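Local coordinates for protein necrotic enteritis toxin B (Clostridium perfringens, PDB 4I0N) that forms pores as a toxin of the alpha-hemolysin fold, probably by assembling into an oligomer with a membrane-spanning beta-barrel, at residues Lys74-Met79 against Asp249-Trp254; Asn190-Lys195 against Gly261-Ser266; Asn233-Val238 against Asn279-Lys284. All coordinates share one frame; numbering follows the deposited sequence.

Contact 1 of 3, residues Lys74-Met79 against Asp249-Trp254; sequences KYYGKM and DYILNW
Tyr75 sets the edge of its ring against Trp254, CD1 to CD1 at 3.5 Å, its ring and the five-membered ring of Trp254 inclined at 40°. Its carbonyl oxygen accepts from Trp254 N at 3.0 Å and also from a water that donates to Asn253 OD1. With CG anti to the backbone N (chi1 178°), Tyr76 brings its ring beside Asn253, whose OD1 lies in the ring plane, 3.4 Å from CD1, where weakly positive C-H edges suit an oxygen; CE1 packs on Ile251 CG2. Gly77 exchanges two backbone bonds with Leu252, whose side chain lies on the buried face against Phe206; glycine adds no bulk there. Lys78 turns back to the other face, where its CG runs beside Ile251 CG1. Its NZ stops 4.0 Å from Asp249 OD2, too long for a salt bridge, and two waters link the charges, one through OD1 and one through OD2; Asp249 OD1 is also hydrogen-bonded to Ser266 OG. Met79 pairs with Tyr250 through two 2.7 Å bonds, N to O in each direction, and its flexible apolar chain reaches Phe193 and Phe206. Alternating hydrogen-bonded and non-hydrogen-bonded pairs mark a regular antiparallel sheet, here in what is probably the rim domain of the leukocidin/hemolysin fold.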
# COMPACT_ATOMS: atom_id res chain seq x y z
N LYS A 74 -33.83 -7.42 -10.32
CA LYS A 74 -34.21 -7.00 -11.67
C LYS A 74 -33.94 -5.52 -11.95
O LYS A 74 -33.37 -5.18 -12.99
CB LYS A 74 -35.68 -7.33 -11.96
CG LYS A 74 -36.08 -7.03 -13.39
CD LYS A 74 -37.30 -7.85 -13.78
CE LYS A 74 -37.87 -7.39 -15.11
NZ LYS A 74 -36.95 -7.68 -16.23
N TYR A 75 -34.35 -4.64 -11.03
CA TYR A 75 -34.30 -3.19 -11.28
C TYR A 75 -33.23 -2.42 -10.50
O TYR A 75 -33.17 -1.20 -10.57
CB TYR A 75 -35.67 -2.58 -10.98
CG TYR A 75 -36.79 -3.17 -11.82
CD1 TYR A 75 -36.89 -2.88 -13.18
CD2 TYR A 75 -37.73 -4.01 -11.25
CE1 TYR A 75 -37.91 -3.41 -13.96
CE2 TYR A 75 -38.77 -4.55 -12.02
CZ TYR A 75 -38.84 -4.25 -13.37
OH TYR A 75 -39.86 -4.77 -14.13
N TYR A 76 -32.41 -3.13 -9.74
CA TYR A 76 -31.49 -2.51 -8.80
C TYR A 76 -30.18 -3.29 -8.72
O TYR A 76 -30.18 -4.53 -8.74
CB TYR A 76 -32.15 -2.39 -7.42
CG TYR A 76 -31.26 -1.79 -6.37
CD1 TYR A 76 -31.13 -0.40 -6.24
CD2 TYR A 76 -30.51 -2.61 -5.52
CE1 TYR A 76 -30.29 0.15 -5.27
CE2 TYR A 76 -29.67 -2.07 -4.56
CZ TYR A 76 -29.57 -0.69 -4.44
OH TYR A 76 -28.73 -0.16 -3.48
N GLY A 77 -29.06 -2.58 -8.61
CA GLY A 77 -27.79 -3.25 -8.40
C GLY A 77 -26.90 -2.41 -7.52
O GLY A 77 -26.97 -1.19 -7.54
N LYS A 78 -26.07 -3.09 -6.72
CA LYS A 78 -25.03 -2.42 -5.96
C LYS A 78 -23.72 -3.17 -6.04
O LYS A 78 -23.65 -4.38 -5.76
CB LYS A 78 -25.41 -2.21 -4.49
CG LYS A 78 -24.30 -1.50 -3.69
CD LYS A 78 -24.73 -1.14 -2.29
CE LYS A 78 -24.57 -2.31 -1.36
NZ LYS A 78 -24.78 -1.85 0.02
N MET A 79 -22.69 -2.43 -6.43
CA MET A 79 -21.33 -2.96 -6.46
C MET A 79 -20.49 -2.18 -5.45
O MET A 79 -20.27 -0.98 -5.62
CB MET A 79 -20.74 -2.81 -7.87
CG MET A 79 -19.24 -3.17 -7.96
SD MET A 79 -18.70 -2.97 -9.67
CE MET A 79 -16.93 -2.76 -9.49
N ASP A 249 -19.77 2.62 -3.01
CA ASP A 249 -20.90 1.86 -3.50
C ASP A 249 -21.29 2.41 -4.85
O ASP A 249 -21.72 3.57 -4.96
CB ASP A 249 -22.11 2.03 -2.58
CG ASP A 249 -21.95 1.36 -1.20
OD1 ASP A 249 -21.04 0.53 -0.98
OD2 ASP A 249 -22.81 1.67 -0.33
N TYR A 250 -21.16 1.57 -5.88
CA TYR A 250 -21.64 1.94 -7.21
C TYR A 250 -23.01 1.30 -7.47
O TYR A 250 -23.16 0.06 -7.47
CB TYR A 250 -20.63 1.55 -8.28
CG TYR A 250 -21.12 1.92 -9.68
CD1 TYR A 250 -21.28 3.26 -10.05
CD2 TYR A 250 -21.48 0.93 -10.60
CE1 TYR A 250 -21.77 3.60 -11.32
CE2 TYR A 250 -21.96 1.27 -11.87
CZ TYR A 250 -22.11 2.59 -12.22
OH TYR A 250 -22.57 2.90 -13.48
N ILE A 251 -24.02 2.15 -7.62
CA ILE A 251 -25.42 1.72 -7.56
C ILE A 251 -26.10 1.96 -8.91
O ILE A 251 -25.94 3.03 -9.52
CB ILE A 251 -26.19 2.51 -6.46
CG1 ILE A 251 -25.61 2.21 -5.08
CG2 ILE A 251 -27.68 2.19 -6.48
CD1 ILE A 251 -25.83 3.34 -4.04
N LEU A 252 -26.84 0.95 -9.37
CA LEU A 252 -27.62 1.03 -10.61
C LEU A 252 -29.10 0.99 -10.27
O LEU A 252 -29.54 0.13 -9.49
CB LEU A 252 -27.31 -0.15 -11.53
CG LEU A 252 -25.91 -0.19 -12.15
CD1 LEU A 252 -25.69 -1.52 -12.88
CD2 LEU A 252 -25.65 1.02 -13.04
N ASN A 253 -29.84 1.93 -10.84
CA ASN A 253 -31.31 1.95 -10.76
C ASN A 253 -31.91 2.00 -12.17
O ASN A 253 -31.53 2.84 -13.00
CB ASN A 253 -31.80 3.18 -9.97
CG ASN A 253 -31.50 3.10 -8.49
OD1 ASN A 253 -32.19 2.43 -7.74
ND2 ASN A 253 -30.47 3.82 -8.06
N TRP A 254 -32.87 1.12 -12.43
CA TRP A 254 -33.55 1.12 -13.71
C TRP A 254 -34.58 2.25 -13.76
O TRP A 254 -35.44 2.36 -12.88
CB TRP A 254 -34.24 -0.23 -13.97
CG TRP A 254 -35.00 -0.27 -15.26
CD1 TRP A 254 -36.36 -0.22 -15.42
CD2 TRP A 254 -34.45 -0.33 -16.59
NE1 TRP A 254 -36.68 -0.27 -16.75
CE2 TRP A 254 -35.53 -0.33 -17.49
CE3 TRP A 254 -33.14 -0.39 -17.10
CZ2 TRP A 254 -35.36 -0.40 -18.87
CZ3 TRP A 254 -32.97 -0.46 -18.48
CH2 TRP A 254 -34.07 -0.46 -19.35
O HOH W 1 -34.20 0.71 -8.74
O HOH W 2 -21.81 -1.57 0.61
O HOH W 3 -25.83 1.13 -0.14

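Contact 2 of 3, residues Asn190-Lys195 against Gly261-Ser266; sequences NQLFMK and GTNKLS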
# COMPACT_ATOMS: atom_id res chain seq x y z
N ASN A 190 -23.70 8.34 -13.54
CA ASN A 190 -22.31 7.91 -13.61
C ASN A 190 -22.25 6.50 -14.20
O ASN A 190 -22.80 5.57 -13.63
CB ASN A 190 -21.67 7.92 -12.21
CG ASN A 190 -20.17 7.74 -12.27
OD1 ASN A 190 -19.64 7.18 -13.25
ND2 ASN A 190 -19.45 8.27 -11.28
N GLN A 191 -21.58 6.37 -15.33
CA GLN A 191 -21.52 5.08 -16.03
C GLN A 191 -20.33 4.21 -15.61
O GLN A 191 -20.07 3.17 -16.23
CB GLN A 191 -21.52 5.33 -17.55
CG GLN A 191 -22.87 5.84 -18.05
CD GLN A 191 -22.76 6.46 -19.41
OE1 GLN A 191 -23.02 5.81 -20.43
NE2 GLN A 191 -22.34 7.72 -19.45
N LEU A 192 -19.62 4.64 -14.57
CA LEU A 192 -18.40 3.98 -14.05
C LEU A 192 -18.26 2.47 -14.33
O LEU A 192 -17.34 2.06 -15.05
CB LEU A 192 -18.27 4.27 -12.55
CG LEU A 192 -16.95 4.03 -11.82
CD1 LEU A 192 -15.83 4.79 -12.48
CD2 LEU A 192 -17.11 4.45 -10.35
N PHE A 193 -19.14 1.65 -13.77
CA PHE A 193 -19.04 0.20 -13.99
C PHE A 193 -20.31 -0.38 -14.59
O PHE A 193 -20.63 -1.55 -14.38
CB PHE A 193 -18.70 -0.56 -12.68
CG PHE A 193 -17.48 -0.01 -11.96
CD1 PHE A 193 -16.22 -0.07 -12.54
CD2 PHE A 193 -17.61 0.52 -10.67
CE1 PHE A 193 -15.10 0.40 -11.86
CE2 PHE A 193 -16.51 1.01 -9.98
CZ PHE A 193 -15.24 0.95 -10.58
N MET A 194 -21.00 0.44 -15.37
CA MET A 194 -22.25 0.04 -16.02
C MET A 194 -21.96 -0.79 -17.28
O MET A 194 -21.35 -0.29 -18.23
CB MET A 194 -23.07 1.29 -16.35
CG MET A 194 -24.44 1.01 -17.00
SD MET A 194 -25.24 2.50 -17.63
CE MET A 194 -25.69 3.34 -16.10
N LYS A 195 -22.39 -2.04 -17.28
CA LYS A 195 -22.13 -2.94 -18.43
C LYS A 195 -22.97 -2.56 -19.65
O LYS A 195 -22.45 -2.48 -20.77
CB LYS A 195 -22.37 -4.40 -18.01
CG LYS A 195 -21.98 -5.46 -19.03
CD LYS A 195 -22.12 -6.84 -18.39
CE LYS A 195 -21.79 -7.95 -19.37
NZ LYS A 195 -21.67 -9.26 -18.65
N GLY A 261 -26.64 5.25 -13.20
CA GLY A 261 -25.63 4.86 -12.16
C GLY A 261 -25.33 6.01 -11.23
O GLY A 261 -25.39 7.17 -11.63
N THR A 262 -25.01 5.69 -9.97
CA THR A 262 -24.62 6.67 -8.97
C THR A 262 -23.47 6.04 -8.19
O THR A 262 -23.58 4.87 -7.80
CB THR A 262 -25.77 6.99 -7.97
OG1 THR A 262 -26.95 7.35 -8.69
CG2 THR A 262 -25.41 8.17 -7.07
N ASN A 263 -22.39 6.78 -7.99
CA ASN A 263 -21.33 6.32 -7.09
C ASN A 263 -21.33 7.16 -5.80
O ASN A 263 -21.44 8.38 -5.84
CB ASN A 263 -19.96 6.42 -7.76
CG ASN A 263 -18.88 5.70 -6.97
OD1 ASN A 263 -18.92 4.48 -6.83
ND2 ASN A 263 -17.92 6.46 -6.44
N LYS A 264 -21.19 6.49 -4.66
CA LYS A 264 -21.09 7.21 -3.41
C LYS A 264 -20.09 6.52 -2.48
O LYS A 264 -19.74 5.37 -2.69
CB LYS A 264 -22.46 7.32 -2.73
CG LYS A 264 -23.09 5.99 -2.37
N LEU A 265 -19.68 7.24 -1.45
CA LEU A 265 -18.89 6.64 -0.38
C LEU A 265 -19.70 5.55 0.33
O LEU A 265 -20.88 5.74 0.63
CB LEU A 265 -18.49 7.71 0.63
CG LEU A 265 -17.47 7.34 1.71
CD1 LEU A 265 -16.11 6.85 1.12
CD2 LEU A 265 -17.29 8.54 2.67
N SER A 266 -19.07 4.40 0.59
CA SER A 266 -19.73 3.37 1.39
C SER A 266 -19.81 3.85 2.83
O SER A 266 -18.95 4.63 3.26
CB SER A 266 -18.94 2.06 1.38
OG SER A 266 -18.77 1.58 0.07
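The side chains of Asn190 and Asn263 lie side by side and point the same way, but their amide planes are turned 70° from each other, and the approach is ND2 of Asn190 to CB of Asn263 at 4.0 Å. Leu192 passes obliquely to Asn263 and touches its amide with CD2, 4.0 Å from OD1, while its CG sits over one face of the neighbouring Phe193 ring, offset toward the rim. Phe193 in turn meets Trp81 edge-to-face. Both ends of the Asn263 amide are satisfied beyond this contact, and an amide suits the place because it can accept from Trp81 NE1 and donate to Asn248 OD1 at once.

The loop between strand 165-172 and helix 214-217 here packs on strand 258-279, in what is probably the rim domain. Asn190 helps to fold this loop. Its OD1 accepts from Leu192 N at 2.9 Å, an Asx turn, and a beta turn follows in which Met194 N bonds to Gln191 O; asparagine fits because its short amide can reach the backbone two residues on. Its ND2 is held by Asn180 O. The backbone ties loop to strand: Asn190 N donates to Gly261 O at 2.8 Å, approaching from 48° above the carbonyl plane. In return Gly261 CA comes to 3.3 Å from Asn190 O as a CA-H...O contact, a closeness possible because no side chain stands between them. That same oxygen accepts from Tyr250 OH. Met194, its chain bent at chi3 (-71°), places CE 3.6 Å from Gly261 N, and it also packs on Tyr250.

Contact 3 of 3, residues Asn233-Val238 against Asn279-Lys284; sequences NAKESV and NWQDHK
Trp280 lays its side chain against the backbone of 234-237, beginning at CB, which lies 3.6 Å from Ala234 O. From there the five-membered ring runs on with CD1 turned to Glu236, whose CA lies in the ring plane, 3.8 Å from CD1. Next, NE1 donates to Ser237 OG at 3.0 Å; the bond is nearly straight (164°), and the hydroxyl is only 9° out of the indole plane. With chi1 at 64°, Ser237 holds OG between its own N and carbonyl carbon, where it meets NE1, and a small hydroxyl suits this buried place because it satisfies the indole N-H. The side chain also packs on Lys54 and Ala56 of strand 53-65 and on Leu228 and Ala230 of strand 219-231, so a large ring bridges from this sheet to the other, in what is probably the cap beta-sandwich of this fold. Behind it the chain reverses. Asn279 OD1 accepts from Asp282 N at 3.0 Å, an Asx motif, and His283 and Lys284 both face Asn279 in a G1 beta bulge. Gln281 N bonds to Lys235 O at 3.1 Å. On the solvent side, the extended Lys235 chain lies beside that of Gln281, its CD 3.9 Å from OE1; the lysine's methylenes lie against the glutamine's amide.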
# COMPACT_ATOMS: atom_id res chain seq x y z
N ASN A 233 23.48 2.85 20.48
CA ASN A 233 23.08 2.01 21.62
C ASN A 233 21.64 1.48 21.61
O ASN A 233 21.23 0.81 22.56
CB ASN A 233 23.39 2.70 22.96
CG ASN A 233 22.44 3.86 23.27
OD1 ASN A 233 21.65 4.30 22.43
ND2 ASN A 233 22.53 4.36 24.51
N ALA A 234 20.88 1.75 20.55
CA ALA A 234 19.48 1.32 20.48
C ALA A 234 19.38 -0.20 20.52
O ALA A 234 20.19 -0.90 19.91
CB ALA A 234 18.80 1.83 19.21
N LYS A 235 18.40 -0.69 21.26
CA LYS A 235 18.20 -2.12 21.37
C LYS A 235 16.89 -2.59 20.72
O LYS A 235 16.83 -3.70 20.20
CB LYS A 235 18.31 -2.57 22.82
CG LYS A 235 19.73 -2.41 23.37
CD LYS A 235 19.85 -2.90 24.78
CE LYS A 235 21.28 -2.65 25.27
NZ LYS A 235 21.38 -3.12 26.66
N GLU A 236 15.86 -1.74 20.77
CA GLU A 236 14.56 -2.10 20.19
C GLU A 236 13.75 -0.86 19.81
O GLU A 236 13.89 0.24 20.41
CB GLU A 236 13.76 -2.99 21.15
CG GLU A 236 13.41 -2.31 22.50
CD GLU A 236 14.59 -2.31 23.48
OE1 GLU A 236 15.12 -3.42 23.77
OE2 GLU A 236 15.00 -1.21 23.95
N SER A 237 12.90 -1.05 18.81
CA SER A 237 11.89 -0.09 18.45
C SER A 237 10.73 -0.89 17.85
O SER A 237 10.78 -2.13 17.77
CB SER A 237 12.44 0.97 17.49
OG SER A 237 12.83 0.41 16.24
N VAL A 238 9.68 -0.19 17.44
CA VAL A 238 8.54 -0.86 16.86
C VAL A 238 8.17 -0.23 15.54
O VAL A 238 8.30 0.98 15.38
CB VAL A 238 7.35 -0.84 17.85
CG1 VAL A 238 6.09 -1.38 17.23
CG2 VAL A 238 7.70 -1.64 19.13
N ASN A 279 14.19 -5.56 16.51
CA ASN A 279 15.11 -5.98 17.55
C ASN A 279 16.51 -5.61 17.06
O ASN A 279 17.16 -6.41 16.38
CB ASN A 279 14.99 -7.49 17.77
CG ASN A 279 15.75 -7.97 19.01
OD1 ASN A 279 16.75 -7.37 19.43
ND2 ASN A 279 15.29 -9.05 19.59
N TRP A 280 16.95 -4.38 17.35
CA TRP A 280 18.26 -3.93 16.85
C TRP A 280 19.38 -4.76 17.47
O TRP A 280 20.37 -5.10 16.79
CB TRP A 280 18.47 -2.44 17.18
CG TRP A 280 17.50 -1.52 16.49
CD1 TRP A 280 16.25 -1.16 16.91
CD2 TRP A 280 17.73 -0.85 15.26
NE1 TRP A 280 15.69 -0.28 16.01
CE2 TRP A 280 16.58 -0.07 14.99
CE3 TRP A 280 18.81 -0.80 14.37
CZ2 TRP A 280 16.46 0.73 13.83
CZ3 TRP A 280 18.70 -0.01 13.22
CH2 TRP A 280 17.54 0.75 12.98
N GLN A 281 19.20 -5.13 18.74
CA GLN A 281 20.23 -5.85 19.48
C GLN A 281 20.57 -7.19 18.82
O GLN A 281 21.73 -7.54 18.68
CB GLN A 281 19.77 -6.07 20.92
CG GLN A 281 20.80 -6.69 21.82
CD GLN A 281 20.42 -6.58 23.29
OE1 GLN A 281 19.24 -6.60 23.63
NE2 GLN A 281 21.42 -6.45 24.15
N ASP A 282 19.54 -7.94 18.43
CA ASP A 282 19.73 -9.27 17.84
C ASP A 282 19.59 -9.29 16.31
O ASP A 282 19.70 -10.36 15.70
CB ASP A 282 18.73 -10.24 18.47
CG ASP A 282 18.93 -10.43 19.97
OD1 ASP A 282 20.08 -10.35 20.45
OD2 ASP A 282 17.91 -10.68 20.67
N HIS A 283 19.37 -8.12 15.71
CA HIS A 283 19.13 -7.97 14.26
C HIS A 283 17.97 -8.83 13.78
O HIS A 283 18.10 -9.57 12.80
CB HIS A 283 20.40 -8.24 13.44
CG HIS A 283 21.56 -7.41 13.88
ND1 HIS A 283 22.68 -7.96 14.48
CD2 HIS A 283 21.73 -6.07 13.91
CE1 HIS A 283 23.51 -6.98 14.80
NE2 HIS A 283 22.95 -5.83 14.48
N LYS A 284 16.83 -8.72 14.47
CA LYS A 284 15.66 -9.52 14.15
C LYS A 284 14.42 -8.67 13.98
O LYS A 284 14.26 -7.62 14.62
CB LYS A 284 15.39 -10.56 15.24
CG LYS A 284 16.49 -11.61 15.43
CD LYS A 284 16.58 -12.55 14.22

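Contacts 1 and 2 adjoin, their centres 8 Å apart, and share two side-chain hydrogen bonds; contact 3 lies at the other end of the molecule, about 52 Å from contact 1 between centres. All three reach one sheet, and strand 236-255 serves contacts 1 and 3 near its two ends. Each is partly buried. Contact 1 is regular strand pairing, one face buried, the other bearing charged and polar groups bridged by water. Contact 2 holds a loop on the next strand by a single backbone bond across it, with two amides whose polar ends are largely satisfied elsewhere. Contact 3 pairs one backbone bond with one side-chain bond from a buried indole to a serine, with exposed chains beside it.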